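Local coordinates for protein DNA polymerase III beta subunit (Streptococcus pyogenes, PDB 2AVT) that serves as a sliding clamp, two subunits probably forming a ring that encircles DNA and tethers the replicative polymerase to its template, at residues Ser205-Glu210 with Phe240-Leu245; Thr139-Ser144 with Ser186-Thr191. All blocks are in the same frame, centred on the assembly; numbering follows the deposited sequence.

Contact 1: Ser205-Glu210 with Phe240-Leu245; sequences SKSLRE and FYTRLL
F240 reaches from a strand to a helix, where its CZ meets S207 O and E210 CB. This is helix-on-sheet packing of the DNA-clamp fold, in the central domain: the start of helix 205-214 runs alongside strand 238-243 in the opposite direction, nearly antiparallel (170°), the axes of the two short segments approaching to 9.1 Å. The strand also pairs with strand 52-59 of the N-terminal domain, so the contact sits where two domains share one sheet.

F240 holds its CG anti to the backbone N (chi1 -174°), which carries the ring out from the strand and presents its far edge to the helix. CZ lies 3.4 Å from S207 O, close to the ring plane, and the neighbouring CE1 is 3.6 Å from the same S207 O. The slightly positive C-H edge probably makes a weak favourable electrostatic contact with this oxygen. At the same edge CZ comes 3.9 Å from E210 CB, so E210 offers methylene rather than charge to the phenylalanine. Its chain then bends at chi2 (-59°) and takes the carboxylate away from the strand, where OE1 forms a salt bridge with R20. A glutamate thus serves both a buried apolar edge and a more polar neighbourhood.

Two residues further along the strand, T242 faces S207, one turn back along the helix from E210. Both side chains are small, letting the backbones come nearest: S207 CA and T242 CA are 6.6 Å apart. I52 packs against both residues, and L203 against T242. S207 OG, although buried here, has no hydrogen-bonding partner in the model.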
loop_
_atom_site.group_PDB
_atom_site.type_symbol
_atom_site.label_atom_id
_atom_site.label_comp_id
_atom_site.label_asym_id
_atom_site.label_seq_id
_atom_site.Cartn_x
_atom_site.Cartn_y
_atom_site.Cartn_z
ATOM N N SER A 205 -17.136 16.443 -2.014
ATOM C CA SER A 205 -16.532 15.560 -2.997
ATOM C C SER A 205 -16.132 14.187 -2.479
ATOM O O SER A 205 -16.269 13.190 -3.193
ATOM C CB SER A 205 -15.324 16.241 -3.641
ATOM O OG SER A 205 -14.431 16.717 -2.653
ATOM N N LYS A 206 -15.631 14.117 -1.250
ATOM C CA LYS A 206 -15.223 12.826 -0.718
ATOM C C LYS A 206 -16.425 11.906 -0.606
ATOM O O LYS A 206 -16.326 10.709 -0.854
ATOM C CB LYS A 206 -14.566 12.976 0.658
ATOM C CG LYS A 206 -13.930 11.681 1.147
ATOM C CD LYS A 206 -13.059 11.900 2.374
ATOM C CE LYS A 206 -12.118 10.720 2.581
ATOM N NZ LYS A 206 -11.279 10.482 1.365
ATOM N N SER A 207 -17.563 12.475 -0.235
ATOM C CA SER A 207 -18.780 11.699 -0.091
ATOM C C SER A 207 -19.193 11.062 -1.418
ATOM O O SER A 207 -19.778 9.983 -1.438
ATOM C CB SER A 207 -19.904 12.592 0.443
ATOM O OG SER A 207 -19.569 13.107 1.723
ATOM N N LEU A 208 -18.882 11.728 -2.525
ATOM C CA LEU A 208 -19.228 11.210 -3.843
ATOM C C LEU A 208 -18.300 10.069 -4.240
ATOM O O LEU A 208 -18.737 9.093 -4.863
ATOM C CB LEU A 208 -19.180 12.333 -4.885
ATOM C CG LEU A 208 -20.398 13.254 -4.817
ATOM C CD1 LEU A 208 -20.262 14.396 -5.808
ATOM C CD2 LEU A 208 -21.647 12.436 -5.105
ATOM N N ARG A 209 -17.023 10.186 -3.884
ATOM C CA ARG A 209 -16.068 9.124 -4.194
ATOM C C ARG A 209 -16.520 7.840 -3.494
ATOM O O ARG A 209 -16.376 6.743 -4.032
ATOM C CB ARG A 209 -14.663 9.496 -3.716
ATOM C CG ARG A 209 -14.118 10.771 -4.344
ATOM C CD ARG A 209 -12.735 10.554 -4.945
ATOM N NE ARG A 209 -11.665 11.164 -4.160
ATOM C CZ ARG A 209 -11.236 10.723 -2.977
ATOM N NH1 ARG A 209 -11.784 9.651 -2.417
ATOM N NH2 ARG A 209 -10.246 11.358 -2.359
ATOM N N GLU A 210 -17.069 7.983 -2.293
ATOM C CA GLU A 210 -17.543 6.829 -1.539
ATOM C C GLU A 210 -18.776 6.207 -2.208
ATOM O O GLU A 210 -18.984 4.996 -2.125
ATOM C CB GLU A 210 -17.865 7.226 -0.094
ATOM C CG GLU A 210 -16.644 7.629 0.734
ATOM C CD GLU A 210 -15.594 6.527 0.827
ATOM O OE1 GLU A 210 -15.940 5.399 1.233
ATOM O OE2 GLU A 210 -14.417 6.789 0.500
ATOM N N PHE A 240 -27.696 5.140 1.074
ATOM C CA PHE A 240 -26.499 5.944 1.272
ATOM C C PHE A 240 -26.907 7.414 1.472
ATOM O O PHE A 240 -27.446 8.048 0.554
ATOM C CB PHE A 240 -25.618 5.783 0.029
ATOM C CG PHE A 240 -24.268 6.445 0.117
ATOM C CD1 PHE A 240 -24.084 7.740 -0.343
ATOM C CD2 PHE A 240 -23.160 5.740 0.556
ATOM C CE1 PHE A 240 -22.822 8.313 -0.373
ATOM C CE2 PHE A 240 -21.894 6.312 0.524
ATOM C CZ PHE A 240 -21.728 7.597 0.060
ATOM N N TYR A 241 -26.662 7.942 2.672
ATOM C CA TYR A 241 -26.986 9.337 2.985
ATOM C C TYR A 241 -25.727 10.181 3.013
ATOM O O TYR A 241 -24.654 9.703 3.385
ATOM C CB TYR A 241 -27.644 9.474 4.358
ATOM C CG TYR A 241 -28.943 8.749 4.529
ATOM C CD1 TYR A 241 -28.977 7.368 4.691
ATOM C CD2 TYR A 241 -30.141 9.445 4.561
ATOM C CE1 TYR A 241 -30.173 6.703 4.884
ATOM C CE2 TYR A 241 -31.347 8.784 4.753
ATOM C CZ TYR A 241 -31.353 7.416 4.914
ATOM O OH TYR A 241 -32.546 6.755 5.100
ATOM N N THR A 242 -25.862 11.448 2.640
ATOM C CA THR A 242 -24.731 12.355 2.649
ATOM C C THR A 242 -25.145 13.732 3.138
ATOM O O THR A 242 -26.180 14.259 2.728
ATOM C CB THR A 242 -24.131 12.546 1.264
ATOM O OG1 THR A 242 -23.836 11.271 0.680
ATOM C CG2 THR A 242 -22.857 13.360 1.379
ATOM N N ARG A 243 -24.327 14.308 4.018
ATOM C CA ARG A 243 -24.581 15.639 4.555
ATOM C C ARG A 243 -24.314 16.647 3.440
ATOM O O ARG A 243 -23.390 16.469 2.650
ATOM C CB ARG A 243 -23.655 15.892 5.751
ATOM C CG ARG A 243 -23.469 17.343 6.163
ATOM C CD ARG A 243 -22.619 17.405 7.433
ATOM N NE ARG A 243 -22.074 18.735 7.703
ATOM C CZ ARG A 243 -21.120 19.317 6.981
ATOM N NH1 ARG A 243 -20.677 20.526 7.313
ATOM N NH2 ARG A 243 -20.598 18.692 5.934
ATOM N N LEU A 244 -25.125 17.699 3.380
ATOM C CA LEU A 244 -24.973 18.722 2.349
ATOM C C LEU A 244 -24.225 19.959 2.834
ATOM O O LEU A 244 -24.331 20.346 4.000
ATOM C CB LEU A 244 -26.349 19.157 1.825
ATOM C CG LEU A 244 -27.212 18.115 1.104
ATOM C CD1 LEU A 244 -28.515 18.760 0.688
ATOM C CD2 LEU A 244 -26.486 17.571 -0.108
ATOM N N LEU A 245 -23.468 20.573 1.931
ATOM C CA LEU A 245 -22.743 21.788 2.266
ATOM C C LEU A 245 -23.712 22.945 2.042
ATOM O O LEU A 245 -24.232 23.124 0.945
ATOM C CB LEU A 245 -21.506 21.934 1.379
ATOM C CG LEU A 245 -20.402 20.906 1.645
ATOM C CD1 LEU A 245 -19.340 20.981 0.559
ATOM C CD2 LEU A 245 -19.792 21.166 3.024
#

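Contact 2: Thr139-Ser144 with Ser186-Thr191; sequences TKLLKS and SQRLIT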
loop_
_atom_site.group_PDB
_atom_site.type_symbol
_atom_site.label_atom_id
_atom_site.label_comp_id
_atom_site.label_asym_id
_atom_site.label_seq_id
_atom_site.Cartn_x
_atom_site.Cartn_y
_atom_site.Cartn_z
ATOM N N THR A 139 -26.741 4.054 -12.404
ATOM C CA THR A 139 -25.532 4.019 -11.603
ATOM C C THR A 139 -24.290 4.370 -12.400
ATOM O O THR A 139 -23.468 5.176 -11.957
ATOM C CB THR A 139 -25.353 2.635 -10.975
ATOM O OG1 THR A 139 -26.470 2.370 -10.120
ATOM C CG2 THR A 139 -24.071 2.565 -10.166
ATOM N N LYS A 140 -24.143 3.775 -13.577
ATOM C CA LYS A 140 -22.970 4.061 -14.379
ATOM C C LYS A 140 -22.907 5.524 -14.809
ATOM O O LYS A 140 -21.817 6.069 -14.997
ATOM C CB LYS A 140 -22.911 3.136 -15.597
ATOM C CG LYS A 140 -22.528 1.700 -15.241
ATOM C CD LYS A 140 -21.963 0.952 -16.447
ATOM C CE LYS A 140 -21.363 -0.392 -16.052
ATOM N NZ LYS A 140 -22.397 -1.302 -15.490
ATOM N N LEU A 141 -24.064 6.164 -14.956
ATOM C CA LEU A 141 -24.078 7.575 -15.343
ATOM C C LEU A 141 -23.614 8.428 -14.163
ATOM O O LEU A 141 -22.805 9.341 -14.320
ATOM C CB LEU A 141 -25.481 8.018 -15.756
ATOM C CG LEU A 141 -25.640 9.538 -15.917
ATOM C CD1 LEU A 141 -24.669 10.061 -16.971
ATOM C CD2 LEU A 141 -27.069 9.864 -16.314
ATOM N N LEU A 142 -24.136 8.120 -12.983
ATOM C CA LEU A 142 -23.788 8.857 -11.782
ATOM C C LEU A 142 -22.292 8.717 -11.504
ATOM O O LEU A 142 -21.614 9.697 -11.199
ATOM C CB LEU A 142 -24.616 8.329 -10.609
ATOM C CG LEU A 142 -24.920 9.275 -9.450
ATOM C CD1 LEU A 142 -25.295 10.660 -9.969
ATOM C CD2 LEU A 142 -26.051 8.683 -8.627
ATOM N N LYS A 143 -21.775 7.503 -11.642
ATOM C CA LYS A 143 -20.358 7.257 -11.401
ATOM C C LYS A 143 -19.480 8.002 -12.392
ATOM O O LYS A 143 -18.359 8.396 -12.063
ATOM C CB LYS A 143 -20.041 5.762 -11.489
ATOM C CG LYS A 143 -20.521 4.934 -10.313
ATOM C CD LYS A 143 -19.820 3.574 -10.327
ATOM C CE LYS A 143 -20.287 2.686 -9.190
ATOM N NZ LYS A 143 -19.447 1.450 -9.078
ATOM N N SER A 144 -19.984 8.172 -13.612
ATOM C CA SER A 144 -19.246 8.872 -14.656
ATOM C C SER A 144 -19.128 10.349 -14.321
ATOM O O SER A 144 -18.072 10.950 -14.507
ATOM C CB SER A 144 -19.949 8.719 -16.003
ATOM O OG SER A 144 -19.272 9.469 -16.989
ATOM N N SER A 186 -14.445 21.843 -13.565
ATOM C CA SER A 186 -14.955 20.743 -14.369
ATOM C C SER A 186 -16.478 20.789 -14.338
ATOM O O SER A 186 -17.084 20.911 -13.261
ATOM C CB SER A 186 -14.474 19.409 -13.805
ATOM O OG SER A 186 -14.812 18.360 -14.688
ATOM N N GLN A 187 -17.090 20.695 -15.519
ATOM C CA GLN A 187 -18.549 20.749 -15.649
ATOM C C GLN A 187 -19.162 19.691 -16.574
ATOM O O GLN A 187 -18.656 19.416 -17.664
ATOM C CB GLN A 187 -18.968 22.127 -16.151
ATOM C CG GLN A 187 -20.459 22.268 -16.411
ATOM C CD GLN A 187 -20.775 23.464 -17.291
ATOM O OE1 GLN A 187 -20.521 23.452 -18.503
ATOM N NE2 GLN A 187 -21.310 24.505 -16.687
ATOM N N ARG A 188 -20.279 19.124 -16.130
ATOM C CA ARG A 188 -20.990 18.113 -16.899
ATOM C C ARG A 188 -22.454 18.529 -17.021
ATOM O O ARG A 188 -23.128 18.756 -16.018
ATOM C CB ARG A 188 -20.894 16.746 -16.206
ATOM C CG ARG A 188 -21.566 15.592 -16.957
ATOM C CD ARG A 188 -20.850 15.263 -18.274
ATOM N NE ARG A 188 -21.563 14.249 -19.057
ATOM C CZ ARG A 188 -21.638 12.960 -18.737
ATOM N NH1 ARG A 188 -21.038 12.503 -17.645
ATOM N NH2 ARG A 188 -22.331 12.126 -19.502
ATOM N N LEU A 189 -22.938 18.636 -18.255
ATOM C CA LEU A 189 -24.328 19.008 -18.498
ATOM C C LEU A 189 -25.051 17.822 -19.108
ATOM O O LEU A 189 -24.518 17.133 -19.971
ATOM C CB LEU A 189 -24.423 20.191 -19.460
ATOM C CG LEU A 189 -23.692 21.483 -19.111
ATOM C CD1 LEU A 189 -24.067 22.536 -20.149
ATOM C CD2 LEU A 189 -24.071 21.957 -17.716
ATOM N N ILE A 190 -26.266 17.588 -18.649
ATOM C CA ILE A 190 -27.065 16.489 -19.154
ATOM C C ILE A 190 -28.503 16.963 -19.200
ATOM O O ILE A 190 -28.911 17.785 -18.381
ATOM C CB ILE A 190 -26.960 15.257 -18.218
ATOM C CG1 ILE A 190 -25.560 14.651 -18.314
ATOM C CG2 ILE A 190 -28.009 14.229 -18.579
ATOM C CD1 ILE A 190 -25.353 13.443 -17.420
ATOM N N THR A 191 -29.257 16.478 -20.182
ATOM C CA THR A 191 -30.670 16.827 -20.291
ATOM C C THR A 191 -31.402 15.543 -19.955
ATOM O O THR A 191 -31.190 14.520 -20.605
ATOM C CB THR A 191 -31.086 17.256 -21.727
ATOM O OG1 THR A 191 -30.179 18.243 -22.230
ATOM C CG2 THR A 191 -32.489 17.853 -21.703
#
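With CG anti to its own nitrogen (chi1 169°), L141 directs its branched end to I190, while R188 starts out extended, kinks at chi2 (67°) and brings its guanidinium up to the helix, near L141 and S144. The motif is again a helix over an antiparallel sheet in the central domain of the clamp fold: helix 139-149 covers strand 184-191, which lies between strand 174-180 and strand 367-372, the latter in the C-terminal domain. The axes of the two short segments come no closer than 11.5 Å, and long side chains are needed to span the gap, which suits leucine, isoleucine and arginine.

The apolar pair meets tip to tip. I190, fully extended at chi2 (179°), also lays CD1 over one face of the guanidinium, 3.9 Å above its plane and displaced toward the rim. R188 NH2 lies 4.0 Å from L141 CD1, and R188 NH1 is 3.6 Å from S144 OG, a near neighbour rather than a bonded one. The arginine's charge is answered by E148 on the same helix as L141, through a salt bridge from NH1, with I145 packing against R188 and I190. The tightest point is between methyls, L141 CD1 to I190 CD1 at 3.5 Å.

In the fold
Contacts 1 and 2 are two helix-on-sheet packings of the central domain, with centres 16 Å apart and nearest atoms about 6 Å apart, so they do not touch. Their sheets are interlocked through the chain: strand 135-138, which leads into the helix of contact 2, edges the sheet of contact 1, whereas strand 199-204, which leads into the helix of contact 1, edges the sheet of contact 2. K143, on the helix of contact 2, hydrogen-bonds to S212 O on the helix of contact 1 and makes a salt bridge with D217 in the loop that follows it. As in other sliding clamps, the two helices probably line the DNA channel, while the sheets run on into the flanking domains.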